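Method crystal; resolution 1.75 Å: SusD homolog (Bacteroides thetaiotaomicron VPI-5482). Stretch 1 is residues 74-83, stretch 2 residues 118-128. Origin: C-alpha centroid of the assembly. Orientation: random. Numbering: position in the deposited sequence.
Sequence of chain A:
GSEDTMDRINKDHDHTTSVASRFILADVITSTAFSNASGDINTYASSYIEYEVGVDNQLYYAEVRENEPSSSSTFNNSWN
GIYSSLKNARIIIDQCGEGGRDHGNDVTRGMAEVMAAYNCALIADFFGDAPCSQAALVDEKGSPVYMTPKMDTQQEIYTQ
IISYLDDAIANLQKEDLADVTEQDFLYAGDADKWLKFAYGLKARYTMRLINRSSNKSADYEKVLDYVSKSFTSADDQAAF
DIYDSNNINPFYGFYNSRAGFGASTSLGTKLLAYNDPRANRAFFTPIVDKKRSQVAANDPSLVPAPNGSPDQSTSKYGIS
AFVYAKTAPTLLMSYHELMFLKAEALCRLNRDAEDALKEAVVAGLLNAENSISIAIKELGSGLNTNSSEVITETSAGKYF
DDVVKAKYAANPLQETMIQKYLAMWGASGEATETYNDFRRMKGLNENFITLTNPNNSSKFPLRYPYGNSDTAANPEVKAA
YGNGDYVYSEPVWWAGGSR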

# COMPACT_ATOMS: atom_id res chain seq x y z
N THR A 74 2.16 -8.60 -17.27
CA THR A 74 1.33 -7.69 -16.53
C THR A 74 2.06 -6.76 -15.61
O THR A 74 1.74 -5.56 -15.56
N PHE A 75 2.99 -7.31 -14.85
CA PHE A 75 3.74 -6.49 -13.87
C PHE A 75 5.18 -6.34 -14.25
O PHE A 75 6.01 -6.06 -13.41
N ASN A 76 5.46 -6.53 -15.52
CA ASN A 76 6.86 -6.42 -15.99
C ASN A 76 7.47 -5.06 -15.70
O ASN A 76 8.60 -4.93 -15.21
N ASN A 77 6.71 -4.01 -16.00
CA ASN A 77 7.18 -2.65 -15.75
C ASN A 77 7.43 -2.39 -14.27
O ASN A 77 8.46 -1.83 -13.88
N SER A 78 6.47 -2.81 -13.44
CA SER A 78 6.57 -2.62 -12.00
C SER A 78 7.76 -3.35 -11.47
O SER A 78 8.52 -2.85 -10.66
N TRP A 79 7.88 -4.59 -11.92
CA TRP A 79 9.01 -5.48 -11.60
C TRP A 79 10.35 -4.81 -11.93
O TRP A 79 11.26 -4.68 -11.11
N ASN A 80 10.49 -4.42 -13.17
CA ASN A 80 11.73 -3.75 -13.60
C ASN A 80 12.00 -2.49 -12.79
O ASN A 80 13.13 -2.20 -12.41
N GLY A 81 10.94 -1.78 -12.47
CA GLY A 81 11.05 -0.51 -11.73
C GLY A 81 11.52 -0.67 -10.29
O GLY A 81 12.34 0.10 -9.80
N ILE A 82 11.02 -1.71 -9.65
CA ILE A 82 11.37 -2.01 -8.28
C ILE A 82 12.86 -2.42 -8.21
O ILE A 82 13.60 -1.94 -7.37
N TYR A 83 13.28 -3.27 -9.13
CA TYR A 83 14.68 -3.70 -9.20
C TYR A 83 15.58 -2.52 -9.53
O TYR A 83 16.65 -2.36 -8.95
N TYR A 118 12.64 -1.22 1.65
CA TYR A 118 11.26 -1.03 1.20
C TYR A 118 11.02 -1.73 -0.11
O TYR A 118 10.00 -2.39 -0.30
N ASN A 119 11.99 -1.60 -1.00
CA ASN A 119 11.87 -2.20 -2.33
C ASN A 119 12.07 -3.70 -2.31
O ASN A 119 11.42 -4.44 -3.06
N CYS A 120 12.92 -4.16 -1.40
CA CYS A 120 13.11 -5.60 -1.26
C CYS A 120 11.82 -6.23 -0.80
O CYS A 120 11.46 -7.34 -1.20
N ALA A 121 11.13 -5.51 0.06
CA ALA A 121 9.86 -5.99 0.62
C ALA A 121 8.81 -6.09 -0.47
O ALA A 121 8.01 -7.04 -0.51
N LEU A 122 8.78 -5.11 -1.35
CA LEU A 122 7.78 -5.14 -2.46
C LEU A 122 8.06 -6.36 -3.30
O LEU A 122 7.18 -7.09 -3.74
N ILE A 123 9.33 -6.64 -3.48
CA ILE A 123 9.71 -7.80 -4.28
C ILE A 123 9.20 -9.06 -3.60
O ILE A 123 8.54 -9.94 -4.19
N ALA A 124 9.59 -9.17 -2.34
CA ALA A 124 9.29 -10.37 -1.57
C ALA A 124 7.81 -10.55 -1.40
O ALA A 124 7.28 -11.62 -1.54
N ASP A 125 7.11 -9.47 -1.09
CA ASP A 125 5.66 -9.56 -0.81
C ASP A 125 4.82 -9.93 -2.02
O ASP A 125 3.85 -10.74 -1.93
N PHE A 126 5.23 -9.40 -3.16
CA PHE A 126 4.41 -9.56 -4.36
C PHE A 126 4.80 -10.72 -5.20
O PHE A 126 3.93 -11.36 -5.77
N PHE A 127 6.08 -11.02 -5.25
CA PHE A 127 6.54 -12.06 -6.13
C PHE A 127 7.00 -13.34 -5.47
O PHE A 127 7.09 -14.37 -6.12
N GLY A 128 7.23 -13.27 -4.17
CA GLY A 128 7.69 -14.42 -3.39
C GLY A 128 9.18 -14.55 -3.49
O GLY A 128 9.91 -13.56 -3.39

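The helix at 76-83 and the helix at 118-127 run roughly antiparallel, at 145° between their N-to-C directions, with axes approaching to 9.8 Å. Their backbones come nearest where the CA atoms of I82 and N119 lie 6.0 Å apart, and the apolar centre of the contact is built around I82, the residue most covered by the opposing stretch. Its CA-to-CB bond points sideways, with chi1 m and chi2 t (158°). CG2 of I82 packs 3.5 Å from CG1 of I123, and the closest approach to L122 is from CD1 of I82 to CB of L122, at 4.2 Å. L122 points toward the first stretch and, like I123, is in the m, t conformation. CG2 of I82 also rests against the backbone of the second helix, 3.4 Å from O of N119; that carbonyl is already engaged within its own helix, accepting a hydrogen bond from N of I123 (N to O, 3.1 Å).

I123 links this centre to Y83. Its CA-to-CB bond is directed sideways, yet the extended chi2 of 174° carries CD1 over one face of the Y83 ring, 3.6 Å from the ring centroid and 20° off the ring normal, a CH-pi contact. Y83 starts out pointing away, with chi1 at -82° (m), and the end of its side chain comes back nearer to the second helix.

Toward the start of the first helix, aromatic packing takes over. F127 points toward the first stretch with chi1 m (-59°) and offers one face of its ring to the edge of W79. CZ3 of W79 lies 3.6 Å from CG of F127, and the planes of the F127 ring and the six-membered ring of W79 meet at 79° with centroids 4.8 Å apart, an edge-to-face pair. The t rotamer of W79 (168°) brings its ring nearer although its CA-to-CB bond points sideways. F75, at the N-cap position, adds its CB at the edge of the F127 ring, 4.2 Å from CZ; the end of its own side chain leads away.

Polar groups border this packing without joining the two stretches, and no hydrogen bond crosses between them. N119 points toward the first helix in the m rotamer, but its OD1 stands 4.0 Å from CG2 of I82 and its amide group is hydrogen-bonded elsewhere in the structure. The same holds for NE1 of W79 and OH of Y83, so both aromatic side chains combine apolar contact across the interface with polar partners outside it.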

# COMPACT_ATOMS: atom_id res chain seq x y z
CB THR A 74 0.27 -8.46 -15.78
OG1 THR A 74 -0.46 -9.24 -16.74
CG2 THR A 74 -0.63 -7.56 -15.06
CB PHE A 75 3.62 -7.08 -12.47
CG PHE A 75 2.19 -7.10 -11.98
CD1 PHE A 75 1.57 -5.92 -11.67
CD2 PHE A 75 1.45 -8.29 -11.93
CE1 PHE A 75 0.27 -5.89 -11.27
CE2 PHE A 75 0.13 -8.28 -11.54
CZ PHE A 75 -0.47 -7.08 -11.21
CB ASN A 76 7.01 -6.72 -17.47
CG ASN A 76 8.46 -7.00 -17.84
OD1 ASN A 76 9.13 -7.78 -17.17
ND2 ASN A 76 8.95 -6.34 -18.87
CB ASN A 77 6.21 -1.61 -16.28
CG ASN A 77 6.25 -1.49 -17.78
OD1 ASN A 77 7.21 -1.90 -18.43
ND2 ASN A 77 5.18 -0.91 -18.34
CB SER A 78 5.34 -3.14 -11.29
OG SER A 78 4.24 -2.33 -11.64
CB TRP A 79 8.83 -6.78 -12.38
CG TRP A 79 9.98 -7.73 -12.43
CD1 TRP A 79 10.96 -7.75 -13.37
CD2 TRP A 79 10.24 -8.84 -11.55
NE1 TRP A 79 11.83 -8.79 -13.13
CE2 TRP A 79 11.41 -9.47 -12.01
CE3 TRP A 79 9.61 -9.37 -10.42
CZ2 TRP A 79 11.96 -10.59 -11.37
CZ3 TRP A 79 10.16 -10.48 -9.79
CH2 TRP A 79 11.31 -11.07 -10.27
CB ASN A 80 11.66 -3.40 -15.07
CG ASN A 80 11.77 -4.62 -15.95
OD1 ASN A 80 12.43 -5.61 -15.58
ND2 ASN A 80 11.16 -4.56 -17.12
CB ILE A 82 10.46 -3.09 -7.68
CG1 ILE A 82 9.04 -2.51 -7.51
CG2 ILE A 82 11.02 -3.59 -6.36
CD1 ILE A 82 7.95 -3.61 -7.44
CB TYR A 83 14.90 -4.85 -10.17
CG TYR A 83 14.57 -6.20 -9.56
CD1 TYR A 83 15.49 -6.83 -8.73
CD2 TYR A 83 13.37 -6.84 -9.84
CE1 TYR A 83 15.22 -8.06 -8.18
CE2 TYR A 83 13.07 -8.09 -9.28
CZ TYR A 83 14.01 -8.70 -8.45
OH TYR A 83 13.78 -9.93 -7.86
CB TYR A 118 10.91 0.46 1.10
CG TYR A 118 9.43 0.74 1.09
CD1 TYR A 118 8.68 0.56 -0.06
CD2 TYR A 118 8.80 1.20 2.22
CE1 TYR A 118 7.30 0.81 -0.08
CE2 TYR A 118 7.44 1.46 2.21
CZ TYR A 118 6.70 1.28 1.05
OH TYR A 118 5.34 1.54 1.06
CB ASN A 119 12.79 -1.50 -3.32
CG ASN A 119 12.25 -0.14 -3.72
OD1 ASN A 119 11.25 -0.05 -4.45
ND2 ASN A 119 12.86 0.91 -3.22
CB CYS A 120 14.21 -5.95 -0.26
SG CYS A 120 15.90 -5.67 -0.91
CB ALA A 121 9.39 -5.07 1.73
CB LEU A 122 7.82 -3.83 -3.29
CG LEU A 122 7.25 -2.57 -2.62
CD1 LEU A 122 7.63 -1.31 -3.42
CD2 LEU A 122 5.74 -2.68 -2.43
CB ILE A 123 11.25 -7.92 -4.47
CG1 ILE A 123 11.78 -6.85 -5.43
CG2 ILE A 123 11.61 -9.27 -5.06
CD1 ILE A 123 13.30 -6.84 -5.55
CB ALA A 124 10.03 -10.36 -0.21
CB ASP A 125 5.15 -8.27 -0.21
CG ASP A 125 5.64 -8.07 1.16
OD1 ASP A 125 6.10 -9.06 1.80
OD2 ASP A 125 5.61 -6.90 1.60
CB PHE A 126 4.30 -8.23 -5.14
CG PHE A 126 3.40 -7.31 -4.46
CD1 PHE A 126 3.85 -6.55 -3.38
CD2 PHE A 126 2.06 -7.31 -4.77
CE1 PHE A 126 2.98 -5.82 -2.68
CE2 PHE A 126 1.20 -6.55 -4.10
CZ PHE A 126 1.64 -5.81 -3.04
CB PHE A 127 7.61 -11.50 -7.08
CG PHE A 127 7.11 -10.36 -7.89
CD1 PHE A 127 6.42 -10.59 -9.04
CD2 PHE A 127 7.32 -9.06 -7.47
CE1 PHE A 127 5.94 -9.55 -9.78
CE2 PHE A 127 6.83 -8.01 -8.20
CZ PHE A 127 6.13 -8.24 -9.35